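PDB 1TU9: globin domain-containing protein from Pseudomonas aeruginosa, which binds heme b within a globin fold and may bind or carry oxygen, although its physiological role is unknown. Local coordinates for residues 39-43 / 44-48; 79-82 / 83-87; 92-95 / 96-100. One frame throughout, in Å; residues are numbered along the deposited sequence. Where two conformers were deposited one is given.

Contact 1. Residues 39-43 / 44-48. With HEM (protoporphyrin IX containing Fe), chain B; PPI (propanoic acid), chain C; EDO (1,2-ethanediol), chain D.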
loop_
_atom_site.group_PDB
_atom_site.type_symbol
_atom_site.label_atom_id
_atom_site.label_comp_id
_atom_site.label_asym_id
_atom_site.label_seq_id
_atom_site.Cartn_x
_atom_site.Cartn_y
_atom_site.Cartn_z
ATOM N N ALA A 39 14.805 -8.886 -1.708
ATOM C CA ALA A 39 14.941 -10.257 -1.188
ATOM C C ALA A 39 13.589 -10.882 -0.890
ATOM O O ALA A 39 13.366 -12.064 -1.153
ATOM C CB ALA A 39 15.819 -10.264 0.062
ATOM N N LYS A 40 12.669 -10.092 -0.359
ATOM C CA LYS A 40 11.365 -10.624 -0.015
ATOM C C LYS A 40 10.586 -11.073 -1.249
ATOM O O LYS A 40 9.827 -12.046 -1.176
ATOM C CB LYS A 40 10.553 -9.597 0.768
ATOM C CG LYS A 40 10.926 -9.458 2.227
ATOM C CD LYS A 40 10.477 -10.646 3.064
ATOM C CE LYS A 40 10.954 -10.491 4.487
ATOM N NZ LYS A 40 10.748 -11.716 5.281
ATOM N N PHE A 41 10.756 -10.359 -2.368
ATOM C CA PHE A 41 9.974 -10.606 -3.585
ATOM C C PHE A 41 10.728 -11.407 -4.653
ATOM O O PHE A 41 10.242 -11.563 -5.768
ATOM C CB PHE A 41 9.492 -9.272 -4.175
ATOM C CG PHE A 41 8.385 -8.634 -3.395
ATOM C CD1 PHE A 41 8.589 -7.467 -2.685
ATOM C CD2 PHE A 41 7.128 -9.212 -3.365
ATOM C CE1 PHE A 41 7.548 -6.892 -1.960
ATOM C CE2 PHE A 41 6.098 -8.643 -2.650
ATOM C CZ PHE A 41 6.306 -7.477 -1.949
ATOM N N ALA A 42 11.886 -11.982 -4.306
ATOM C CA ALA A 42 12.740 -12.630 -5.298
ATOM C C ALA A 42 12.074 -13.790 -6.025
ATOM O O ALA A 42 12.425 -14.076 -7.171
ATOM C CB ALA A 42 14.037 -13.084 -4.648
ATOM N N THR A 43 11.146 -14.483 -5.367
ATOM C CA THR A 43 10.392 -15.561 -6.009
ATOM C C THR A 43 8.902 -15.321 -5.859
ATOM O O THR A 43 8.163 -16.185 -5.436
ATOM C CB THR A 43 10.782 -16.964 -5.472
ATOM O OG1 THR A 43 10.579 -17.042 -4.058
ATOM C CG2 THR A 43 12.249 -17.256 -5.680
ATOM N N THR A 44 8.488 -14.116 -6.243
ATOM C CA THR A 44 7.092 -13.718 -6.359
ATOM C C THR A 44 6.720 -13.521 -7.829
ATOM O O THR A 44 7.491 -12.941 -8.596
ATOM C CB THR A 44 6.891 -12.406 -5.566
ATOM O OG1 THR A 44 7.115 -12.652 -4.171
ATOM C CG2 THR A 44 5.441 -11.872 -5.681
ATOM N N ASP A 45 5.540 -13.983 -8.210
ATOM C CA ASP A 45 4.982 -13.679 -9.526
ATOM C C ASP A 45 4.485 -12.239 -9.436
ATOM O O ASP A 45 3.444 -11.971 -8.836
ATOM C CB ASP A 45 3.856 -14.660 -9.825
ATOM C CG ASP A 45 3.113 -14.356 -11.091
ATOM O OD1 ASP A 45 3.276 -13.232 -11.633
ATOM O OD2 ASP A 45 2.336 -15.210 -11.568
ATOM N N MET A 46 5.250 -11.316 -10.001
ATOM C CA MET A 46 4.951 -9.897 -9.839
ATOM C C MET A 46 3.709 -9.469 -10.598
ATOM O O MET A 46 3.082 -8.490 -10.211
ATOM C CB MET A 46 6.147 -9.045 -10.242
ATOM C CG MET A 46 7.405 -9.335 -9.457
ATOM S SD MET A 46 7.232 -9.206 -7.640
ATOM C CE MET A 46 6.900 -7.483 -7.436
ATOM N N THR A 47 3.351 -10.181 -11.662
ATOM C CA THR A 47 2.117 -9.884 -12.376
ATOM C C THR A 47 0.916 -10.175 -11.489
ATOM O O THR A 47 0.029 -9.328 -11.314
ATOM C CB THR A 47 2.079 -10.693 -13.692
ATOM O OG1 THR A 47 3.162 -10.259 -14.523
ATOM C CG2 THR A 47 0.815 -10.420 -14.502
ATOM N N ALA A 48 0.924 -11.342 -10.858
ATOM C CA ALA A 48 -0.120 -11.698 -9.916
ATOM C C ALA A 48 -0.111 -10.760 -8.716
ATOM O O ALA A 48 -1.158 -10.372 -8.220
ATOM C CB ALA A 48 0.047 -13.139 -9.475
HETATM C CHA HEM B . 1.750 -10.664 0.102
HETATM C CHB HEM B . -0.823 -6.489 0.703
HETATM C CHC HEM B . 2.986 -4.524 2.741
HETATM C CHD HEM B . 5.763 -8.214 1.351
HETATM C C1A HEM B . 0.719 -9.722 0.175
HETATM C C2A HEM B . -0.681 -9.952 -0.161
HETATM C C3A HEM B . -1.378 -8.824 -0.013
HETATM C C4A HEM B . -0.473 -7.792 0.434
HETATM C CMA HEM B . -2.893 -8.651 -0.265
HETATM C CAA HEM B . -1.257 -11.300 -0.605
HETATM C CBA HEM B . -2.125 -11.867 0.527
HETATM C CGA HEM B . -1.479 -11.764 1.894
HETATM O O1A HEM B . -0.462 -12.455 2.135
HETATM O O2A HEM B . -1.978 -11.002 2.768
HETATM C C1B HEM B . -0.042 -5.572 1.339
HETATM C C2B HEM B . -0.389 -4.227 1.778
HETATM C C3B HEM B . 0.675 -3.681 2.357
HETATM C C4B HEM B . 1.731 -4.692 2.273
HETATM C CMB HEM B . -1.768 -3.555 1.574
HETATM C CAB HEM B . 0.810 -2.255 2.959
HETATM C CBB HEM B . -0.154 -1.688 3.692
HETATM C C1C HEM B . 4.062 -5.330 2.460
HETATM C C2C HEM B . 5.413 -4.931 2.692
HETATM C C3C HEM B . 6.199 -5.922 2.288
HETATM C C4C HEM B . 5.356 -6.989 1.808
HETATM C CMC HEM B . 5.811 -3.583 3.298
HETATM C CAC HEM B . 7.729 -5.901 2.379
HETATM C CBC HEM B . 8.501 -6.515 1.495
HETATM C C1D HEM B . 4.965 -9.229 0.916
HETATM C C2D HEM B . 5.466 -10.488 0.467
HETATM C C3D HEM B . 4.249 -11.279 0.062
HETATM C C4D HEM B . 3.106 -10.412 0.297
HETATM C CMD HEM B . 6.932 -10.927 0.406
HETATM C CAD HEM B . 4.315 -12.694 -0.526
HETATM C CBD HEM B . 4.780 -12.599 -1.989
HETATM C CGD HEM B . 4.970 -13.977 -2.597
HETATM O O1D HEM B . 5.929 -14.683 -2.190
HETATM O O2D HEM B . 4.167 -14.387 -3.480
HETATM N NA HEM B . 0.782 -8.390 0.527
HETATM N NB HEM B . 1.265 -5.834 1.669
HETATM N NC HEM B . 4.038 -6.593 1.913
HETATM N ND HEM B . 3.589 -9.216 0.810
HETATM FE FE HEM B . 2.384 -7.634 1.243
HETATM C C1 PPI C . 2.911 -6.551 -1.315
HETATM C C2 PPI C . 3.136 -5.177 -0.806
HETATM C C3 PPI C . 3.505 -4.354 -1.967
HETATM O O1 PPI C . 2.631 -7.459 -0.598
HETATM O O2 PPI C . 3.055 -6.803 -2.627
HETATM C C1 EDO D . 8.411 -16.253 -0.268
HETATM O O1 EDO D . 9.228 -16.194 -1.417
HETATM C C2 EDO D . 8.129 -14.861 0.269
HETATM O O2 EDO D . 9.302 -14.215 0.750
HETATM O O HOH W 1 9.390 -13.974 -3.076
HETATM O O HOH W 2 10.134 -12.296 -8.869
#

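Contact 2. Residues 79-82 / 83-87. With HEM (protoporphyrin IX containing Fe), chain B.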
loop_
_atom_site.group_PDB
_atom_site.type_symbol
_atom_site.label_atom_id
_atom_site.label_comp_id
_atom_site.label_asym_id
_atom_site.label_seq_id
_atom_site.Cartn_x
_atom_site.Cartn_y
_atom_site.Cartn_z
ATOM N N HIS A 79 1.470 -10.835 7.519
ATOM C CA HIS A 79 2.711 -10.091 7.367
ATOM C C HIS A 79 3.536 -10.105 8.660
ATOM O O HIS A 79 4.616 -9.528 8.725
ATOM C CB HIS A 79 2.431 -8.664 6.865
ATOM C CG HIS A 79 2.080 -8.610 5.405
ATOM N ND1 HIS A 79 1.009 -9.296 4.880
ATOM C CD2 HIS A 79 2.665 -7.976 4.361
ATOM C CE1 HIS A 79 0.951 -9.085 3.573
ATOM N NE2 HIS A 79 1.952 -8.298 3.227
ATOM N N SER A 80 3.036 -10.802 9.679
ATOM C CA SER A 80 3.697 -10.851 10.983
ATOM C C SER A 80 4.979 -11.660 10.933
ATOM O O SER A 80 5.240 -12.412 9.994
ATOM C CB SER A 80 2.767 -11.454 12.043
ATOM O OG SER A 80 2.615 -12.848 11.832
ATOM N N ARG A 81 5.756 -11.539 12.001
ATOM C CA ARG A 81 7.000 -12.267 12.144
ATOM C C ARG A 81 6.819 -13.773 11.983
ATOM O O ARG A 81 7.708 -14.443 11.455
ATOM C CB ARG A 81 7.626 -11.942 13.495
ATOM C CG ARG A 81 8.982 -12.601 13.721
ATOM C CD ARG A 81 9.706 -12.041 14.923
ATOM N NE ARG A 81 8.925 -12.263 16.130
ATOM C CZ ARG A 81 8.951 -11.485 17.212
ATOM N NH1 ARG A 81 9.732 -10.409 17.281
ATOM N NH2 ARG A 81 8.183 -11.797 18.245
ATOM N N ALA A 82 5.673 -14.296 12.419
ATOM C CA ALA A 82 5.362 -15.726 12.348
ATOM C C ALA A 82 4.946 -16.219 10.957
ATOM O O ALA A 82 4.728 -17.414 10.761
ATOM C CB ALA A 82 4.258 -16.051 13.347
ATOM N N ALA A 83 4.797 -15.310 9.998
ATOM C CA ALA A 83 4.354 -15.656 8.655
ATOM C C ALA A 83 5.315 -15.007 7.650
ATOM O O ALA A 83 6.477 -15.407 7.579
ATOM C CB ALA A 83 2.906 -15.247 8.450
ATOM N N LEU A 84 4.894 -13.997 6.894
ATOM C CA LEU A 84 5.782 -13.440 5.870
ATOM C C LEU A 84 6.995 -12.737 6.475
ATOM O O LEU A 84 8.053 -12.648 5.846
ATOM C CB LEU A 84 5.034 -12.467 4.951
ATOM C CG LEU A 84 4.055 -13.117 3.958
ATOM C CD1 LEU A 84 3.145 -12.092 3.343
ATOM C CD2 LEU A 84 4.813 -13.870 2.872
ATOM N N ASP A 85 6.838 -12.234 7.693
ATOM C CA ASP A 85 7.902 -11.585 8.472
ATOM C C ASP A 85 8.346 -10.274 7.824
ATOM O O ASP A 85 9.476 -10.138 7.351
ATOM C CB ASP A 85 9.072 -12.547 8.736
ATOM C CG ASP A 85 10.059 -12.010 9.732
ATOM O OD1 ASP A 85 9.796 -10.966 10.353
ATOM O OD2 ASP A 85 11.133 -12.607 9.966
ATOM N N ILE A 86 7.449 -9.294 7.870
ATOM C CA ILE A 86 7.675 -7.978 7.283
ATOM C C ILE A 86 7.876 -6.984 8.426
ATOM O O ILE A 86 6.936 -6.634 9.125
ATOM C CB ILE A 86 6.476 -7.557 6.406
ATOM C CG1 ILE A 86 6.176 -8.625 5.341
ATOM C CG2 ILE A 86 6.734 -6.182 5.798
ATOM C CD1 ILE A 86 7.355 -9.069 4.499
ATOM N N ARG A 87 9.117 -6.547 8.610
ATOM C CA ARG A 87 9.452 -5.640 9.703
ATOM C C ARG A 87 8.727 -4.307 9.537
ATOM O O ARG A 87 8.571 -3.820 8.411
ATOM C CB ARG A 87 10.963 -5.416 9.775
ATOM C CG ARG A 87 11.691 -6.624 10.314
ATOM C CD ARG A 87 13.197 -6.573 10.201
ATOM N NE ARG A 87 13.764 -7.917 10.307
ATOM C CZ ARG A 87 15.035 -8.232 10.069
ATOM N NH1 ARG A 87 15.913 -7.300 9.706
ATOM N NH2 ARG A 87 15.431 -9.494 10.195
HETATM C CHA HEM B . 1.750 -10.664 0.102
HETATM C CHB HEM B . -0.823 -6.489 0.703
HETATM C CHC HEM B . 2.986 -4.524 2.741
HETATM C CHD HEM B . 5.763 -8.214 1.351
HETATM C C1A HEM B . 0.719 -9.722 0.175
HETATM C C2A HEM B . -0.681 -9.952 -0.161
HETATM C C3A HEM B . -1.378 -8.824 -0.013
HETATM C C4A HEM B . -0.473 -7.792 0.434
HETATM C CMA HEM B . -2.893 -8.651 -0.265
HETATM C CAA HEM B . -1.257 -11.300 -0.605
HETATM C CBA HEM B . -2.125 -11.867 0.527
HETATM C CGA HEM B . -1.479 -11.764 1.894
HETATM O O1A HEM B . -0.462 -12.455 2.135
HETATM O O2A HEM B . -1.978 -11.002 2.768
HETATM C C1B HEM B . -0.042 -5.572 1.339
HETATM C C2B HEM B . -0.389 -4.227 1.778
HETATM C C3B HEM B . 0.675 -3.681 2.357
HETATM C C4B HEM B . 1.731 -4.692 2.273
HETATM C CMB HEM B . -1.768 -3.555 1.574
HETATM C CAB HEM B . 0.810 -2.255 2.959
HETATM C CBB HEM B . -0.154 -1.688 3.692
HETATM C C1C HEM B . 4.062 -5.330 2.460
HETATM C C2C HEM B . 5.413 -4.931 2.692
HETATM C C3C HEM B . 6.199 -5.922 2.288
HETATM C C4C HEM B . 5.356 -6.989 1.808
HETATM C CMC HEM B . 5.811 -3.583 3.298
HETATM C CAC HEM B . 7.729 -5.901 2.379
HETATM C CBC HEM B . 8.501 -6.515 1.495
HETATM C C1D HEM B . 4.965 -9.229 0.916
HETATM C C2D HEM B . 5.466 -10.488 0.467
HETATM C C3D HEM B . 4.249 -11.279 0.062
HETATM C C4D HEM B . 3.106 -10.412 0.297
HETATM C CMD HEM B . 6.932 -10.927 0.406
HETATM C CAD HEM B . 4.315 -12.694 -0.526
HETATM C CBD HEM B . 4.780 -12.599 -1.989
HETATM C CGD HEM B . 4.970 -13.977 -2.597
HETATM O O1D HEM B . 5.929 -14.683 -2.190
HETATM O O2D HEM B . 4.167 -14.387 -3.480
HETATM N NA HEM B . 0.782 -8.390 0.527
HETATM N NB HEM B . 1.265 -5.834 1.669
HETATM N NC HEM B . 4.038 -6.593 1.913
HETATM N ND HEM B . 3.589 -9.216 0.810
HETATM FE FE HEM B . 2.384 -7.634 1.243
HETATM O O HOH W 3 4.185 -6.422 9.413
HETATM O O HOH W 4 7.975 -16.445 9.644
#

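Contact 3. Residues 92-95 / 96-100. With HEM (protoporphyrin IX containing Fe), chain B; PPI (propanoic acid), chain C.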
loop_
_atom_site.group_PDB
_atom_site.type_symbol
_atom_site.label_atom_id
_atom_site.label_comp_id
_atom_site.label_asym_id
_atom_site.label_seq_id
_atom_site.Cartn_x
_atom_site.Cartn_y
_atom_site.Cartn_z
ATOM N N ASP A 92 7.213 2.095 5.699
ATOM C CA ASP A 92 7.524 3.468 5.324
ATOM C C ASP A 92 8.012 3.497 3.879
ATOM O O ASP A 92 7.712 4.426 3.128
ATOM C CB ASP A 92 8.584 4.059 6.261
ATOM C CG ASP A 92 8.189 3.980 7.733
ATOM O OD1 ASP A 92 6.994 3.820 8.049
ATOM O OD2 ASP A 92 9.029 4.076 8.648
ATOM N N LEU A 93 8.777 2.483 3.487
ATOM C CA LEU A 93 9.240 2.362 2.104
ATOM C C LEU A 93 8.098 2.056 1.148
ATOM O O LEU A 93 8.063 2.578 0.025
ATOM C CB LEU A 93 10.326 1.295 1.999
ATOM C CG LEU A 93 11.579 1.505 2.849
ATOM C CD1 LEU A 93 12.512 0.324 2.676
ATOM C CD2 LEU A 93 12.271 2.814 2.509
ATOM N N TRP A 94 7.156 1.233 1.589
ATOM C CA TRP A 94 5.954 0.937 0.816
ATOM C C TRP A 94 5.172 2.221 0.555
ATOM O O TRP A 94 4.782 2.521 -0.575
ATOM C CB TRP A 94 5.114 -0.078 1.599
ATOM C CG TRP A 94 3.870 -0.567 0.916
ATOM C CD1 TRP A 94 3.734 -1.705 0.177
ATOM C CD2 TRP A 94 2.565 0.035 0.938
ATOM N NE1 TRP A 94 2.445 -1.828 -0.284
ATOM C CE2 TRP A 94 1.709 -0.766 0.164
ATOM C CE3 TRP A 94 2.036 1.191 1.515
ATOM C CZ2 TRP A 94 0.363 -0.460 -0.033
ATOM C CZ3 TRP A 94 0.695 1.487 1.322
ATOM C CH2 TRP A 94 -0.123 0.667 0.561
ATOM N N LEU A 95 4.978 3.011 1.599
ATOM C CA LEU A 95 4.189 4.223 1.468
ATOM C C LEU A 95 4.907 5.248 0.602
ATOM O O LEU A 95 4.283 5.910 -0.231
ATOM C CB LEU A 95 3.829 4.791 2.847
ATOM C CG LEU A 95 2.854 5.973 2.835
ATOM C CD1 LEU A 95 1.551 5.618 2.126
ATOM C CD2 LEU A 95 2.586 6.367 4.280
ATOM N N ASP A 96 6.214 5.381 0.759
ATOM C CA ASP A 96 6.966 6.293 -0.095
ATOM C C ASP A 96 6.838 5.901 -1.576
ATOM O O ASP A 96 6.685 6.756 -2.437
ATOM C CB ASP A 96 8.454 6.314 0.254
ATOM C CG ASP A 96 8.764 6.953 1.578
ATOM O OD1 ASP A 96 7.934 7.690 2.128
ATOM O OD2 ASP A 96 9.875 6.763 2.111
ATOM N N ALA A 97 6.911 4.608 -1.871
ATOM C CA ALA A 97 6.830 4.131 -3.246
ATOM C C ALA A 97 5.436 4.393 -3.814
ATOM O O ALA A 97 5.287 4.790 -4.983
ATOM C CB ALA A 97 7.173 2.651 -3.304
ATOM N N LEU A 98 4.420 4.204 -2.989
ATOM C CA LEU A 98 3.050 4.491 -3.378
ATOM C C LEU A 98 2.861 5.960 -3.706
ATOM O O LEU A 98 2.282 6.304 -4.743
ATOM C CB LEU A 98 2.075 4.046 -2.287
ATOM C CG LEU A 98 0.590 4.297 -2.582
ATOM C CD1 LEU A 98 0.118 3.609 -3.846
ATOM C CD2 LEU A 98 -0.249 3.844 -1.393
ATOM N N LEU A 99 3.353 6.833 -2.848
ATOM C CA LEU A 99 3.221 8.257 -3.089
ATOM C C LEU A 99 3.925 8.699 -4.368
ATOM O O LEU A 99 3.420 9.567 -5.087
ATOM C CB LEU A 99 3.700 9.050 -1.873
ATOM C CG LEU A 99 2.611 9.298 -0.825
ATOM C CD1 LEU A 99 1.631 10.318 -1.372
ATOM C CD2 LEU A 99 1.835 8.056 -0.378
ATOM N N MET A 100 5.068 8.096 -4.667
ATOM C CA MET A 100 5.768 8.397 -5.909
ATOM C C MET A 100 4.940 7.947 -7.119
ATOM O O MET A 100 4.806 8.691 -8.089
ATOM C CB MET A 100 7.140 7.732 -5.908
ATOM C CG MET A 100 8.128 8.375 -6.831
ATOM S SD MET A 100 9.732 7.584 -6.673
ATOM C CE MET A 100 10.518 8.258 -8.092
HETATM C CHA HEM B . 1.750 -10.664 0.102
HETATM C CHB HEM B . -0.823 -6.489 0.703
HETATM C CHC HEM B . 2.986 -4.524 2.741
HETATM C CHD HEM B . 5.763 -8.214 1.351
HETATM C C1A HEM B . 0.719 -9.722 0.175
HETATM C C2A HEM B . -0.681 -9.952 -0.161
HETATM C C3A HEM B . -1.378 -8.824 -0.013
HETATM C C4A HEM B . -0.473 -7.792 0.434
HETATM C CMA HEM B . -2.893 -8.651 -0.265
HETATM C CAA HEM B . -1.257 -11.300 -0.605
HETATM C CBA HEM B . -2.125 -11.867 0.527
HETATM C CGA HEM B . -1.479 -11.764 1.894
HETATM O O1A HEM B . -0.462 -12.455 2.135
HETATM O O2A HEM B . -1.978 -11.002 2.768
HETATM C C1B HEM B . -0.042 -5.572 1.339
HETATM C C2B HEM B . -0.389 -4.227 1.778
HETATM C C3B HEM B . 0.675 -3.681 2.357
HETATM C C4B HEM B . 1.731 -4.692 2.273
HETATM C CMB HEM B . -1.768 -3.555 1.574
HETATM C CAB HEM B . 0.810 -2.255 2.959
HETATM C CBB HEM B . -0.154 -1.688 3.692
HETATM C C1C HEM B . 4.062 -5.330 2.460
HETATM C C2C HEM B . 5.413 -4.931 2.692
HETATM C C3C HEM B . 6.199 -5.922 2.288
HETATM C C4C HEM B . 5.356 -6.989 1.808
HETATM C CMC HEM B . 5.811 -3.583 3.298
HETATM C CAC HEM B . 7.729 -5.901 2.379
HETATM C CBC HEM B . 8.501 -6.515 1.495
HETATM C C1D HEM B . 4.965 -9.229 0.916
HETATM C C2D HEM B . 5.466 -10.488 0.467
HETATM C C3D HEM B . 4.249 -11.279 0.062
HETATM C C4D HEM B . 3.106 -10.412 0.297
HETATM C CMD HEM B . 6.932 -10.927 0.406
HETATM C CAD HEM B . 4.315 -12.694 -0.526
HETATM C CBD HEM B . 4.780 -12.599 -1.989
HETATM C CGD HEM B . 4.970 -13.977 -2.597
HETATM O O1D HEM B . 5.929 -14.683 -2.190
HETATM O O2D HEM B . 4.167 -14.387 -3.480
HETATM N NA HEM B . 0.782 -8.390 0.527
HETATM N NB HEM B . 1.265 -5.834 1.669
HETATM N NC HEM B . 4.038 -6.593 1.913
HETATM N ND HEM B . 3.589 -9.216 0.810
HETATM FE FE HEM B . 2.384 -7.634 1.243
HETATM C C1 PPI C . 2.911 -6.551 -1.315
HETATM C C2 PPI C . 3.136 -5.177 -0.806
HETATM C C3 PPI C . 3.505 -4.354 -1.967
HETATM O O1 PPI C . 2.631 -7.459 -0.598
HETATM O O2 PPI C . 3.055 -6.803 -2.627
#

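Contact 1. Residues 39-43 / 44-48
Phe-41 and Thr-44 meet with their side chains at an angle: the threonine hydroxyl comes up to the edge of the phenyl ring, near its plane, with OG1 3.5 Å from CD2. The heme claims a face of the same ring, its methyl CMD lying over it toward the rim. At the far end of the ring CZ touches the methine carbon CHD of the heme at 3.4 Å, and it is also 3.4 Å from the propanoic acid oxygen O2. This reach follows from chi1 of -73°, which sets CG opposite the carbonyl carbon and drops the ring into the pocket. Met-46 makes a Met-aromatic contact from an oblique direction, its bent chain bringing SD to 5.1 Å from the centroid of the Phe-41 ring. A flat, apolar side chain suits this place, and the position just after helix 35-40 is consistent with the phenylalanine that wedges against heme at the CD corner of globins. The corner is closed by Thr-44 N, which donates to Phe-41 O from above the carbonyl plane (3.1 Å, 145°). Thr-44 turns its OG1 toward the propionate, 3.1 Å from heme O1D, and shares a water with Lys-40 O, Thr-43 N and a bound 1,2-ethanediol. The long arm of Lys-40 runs the other way, so that NZ reaches the carbonyl oxygens of Leu-84 and Asp-85. Asp-45 is the N-cap of helix 46-64: OD1 takes a nearly straight bond from Ala-48 N (3.1 Å, 173°), from above the carboxylate plane, and a weak one from Thr-47 N.

Contact 2. Residues 79-82 / 83-87
Leu-84 lays its methyl CD1 over one face of the His-79 imidazole, a CH-pi contact 3.8 Å from the ring centroid and only 15° off the ring normal. The same methyl rests on the porphyrin, 3.5 Å from heme C4D, so it fills the angle between ring and macrocycle. Ile-86 runs alongside His-79 and touches CD2 with its CG1 at 3.7 Å. With chi1 at -55° its CG1 lies next to the histidine, while the other branch, CG2, meets the heme at C3C. Branched apolar groups thus confine the imidazole whose NE2 binds the iron at 2.1 Å. This is the proximal histidine of the globin fold, here just beyond helix 70-78, and the residues after it form the loop that leads to helix 90-105. Ile-86 N returns to His-79 O (3.0 Å), whereas Ser-80 O is gripped twice, from opposite faces of its plane, by Ala-83 N (2.9 Å) and Asp-85 N (2.8 Å). The first of these closes a type I turn from Ser-80 to Ala-83. Away from the heme the packing is looser: Ala-82 and Ala-83 are small and exposed, and a water bridges Arg-81 O and Ala-83 O. Although oppositely charged, Arg-81 and Asp-85 only cross through the aliphatic part of the arginine. Asp-85 OD1 is hydrogen-bonded instead to the hydroxyl of Tyr-132, and the Asp-85 backbone has positive phi (67°), which aspartate tolerates comparatively well.

Contact 3. Residues 92-95 / 96-100
The indole of Trp-94 carries the heme vinyl carbon CAB over the centre of one face, 3.3 Å from CE2. At its edge, in the ring plane, stands the methyl end of the bound propanoic acid, whose C3 is 3.2 Å from NE1. This contact is with a carbon; the acid's carboxylate end binds the heme iron through O1 and is also hydrogen-bonded to Tyr-27 and Gln-49. Phe-26 and Phe-30 add edge-to-face contacts, as befits a broad aromatic that must fill the region beside heme and ligand. Leu-98, one helical turn on, meets the six-membered end of the indole obliquely, its CD2 3.7 Å from CZ3. The two side chains point the same way because each has its CG trans to its own backbone nitrogen (chi1 -176° in Trp-94, 180° in Leu-98). Their backbones are joined by the bond from Leu-98 N to Trp-94 O (3.0 Å), one of a regular i to i+4 series in this alpha helix. Leu-95 and Leu-99 form a second side-by-side pair, Leu-95 CD1 meeting Leu-99 CD2 at 3.5 Å. Leu-99 CD2 also packs on the Leu-95 carbonyl, 3.3 Å from its O. On the polar flank, Asp-96 N donates to Asp-92 O (3.0 Å), while the Asp-96 carboxylate forms a salt bridge with Arg-118. Helix 90-105 thus turns different sides to its neighbours. Leu-95, Leu-98 and Leu-99 face helix 111-130, touching Met-121, Trp-117 and Arg-114 respectively. Small Ala-97 lets helix 22-32 come close at Phe-26, His-29 and Phe-30, and Trp-94 and Leu-98 both reach Ile-57 on helix 46-64.

From the N terminus come three local contacts in series, neither nested nor crossed. Contact 1 turns the chain from helix 35-40 into helix 46-64, contact 2 folds the loop that leaves helix 70-78, and contact 3 lies wholly within helix 90-105, where no loop is closed. What unites them is the heme. Contacts 1 and 2 touch directly, through the lysine of residues 39-43 and the loop 83-87, and so bring together corners far apart in sequence. Contact 3 comes no nearer than about 7 Å (nearest atoms) to either. Contacts 1 and 3 both touch the propanoic acid, whereas contact 2 supplies the axial histidine on the opposite side of the iron.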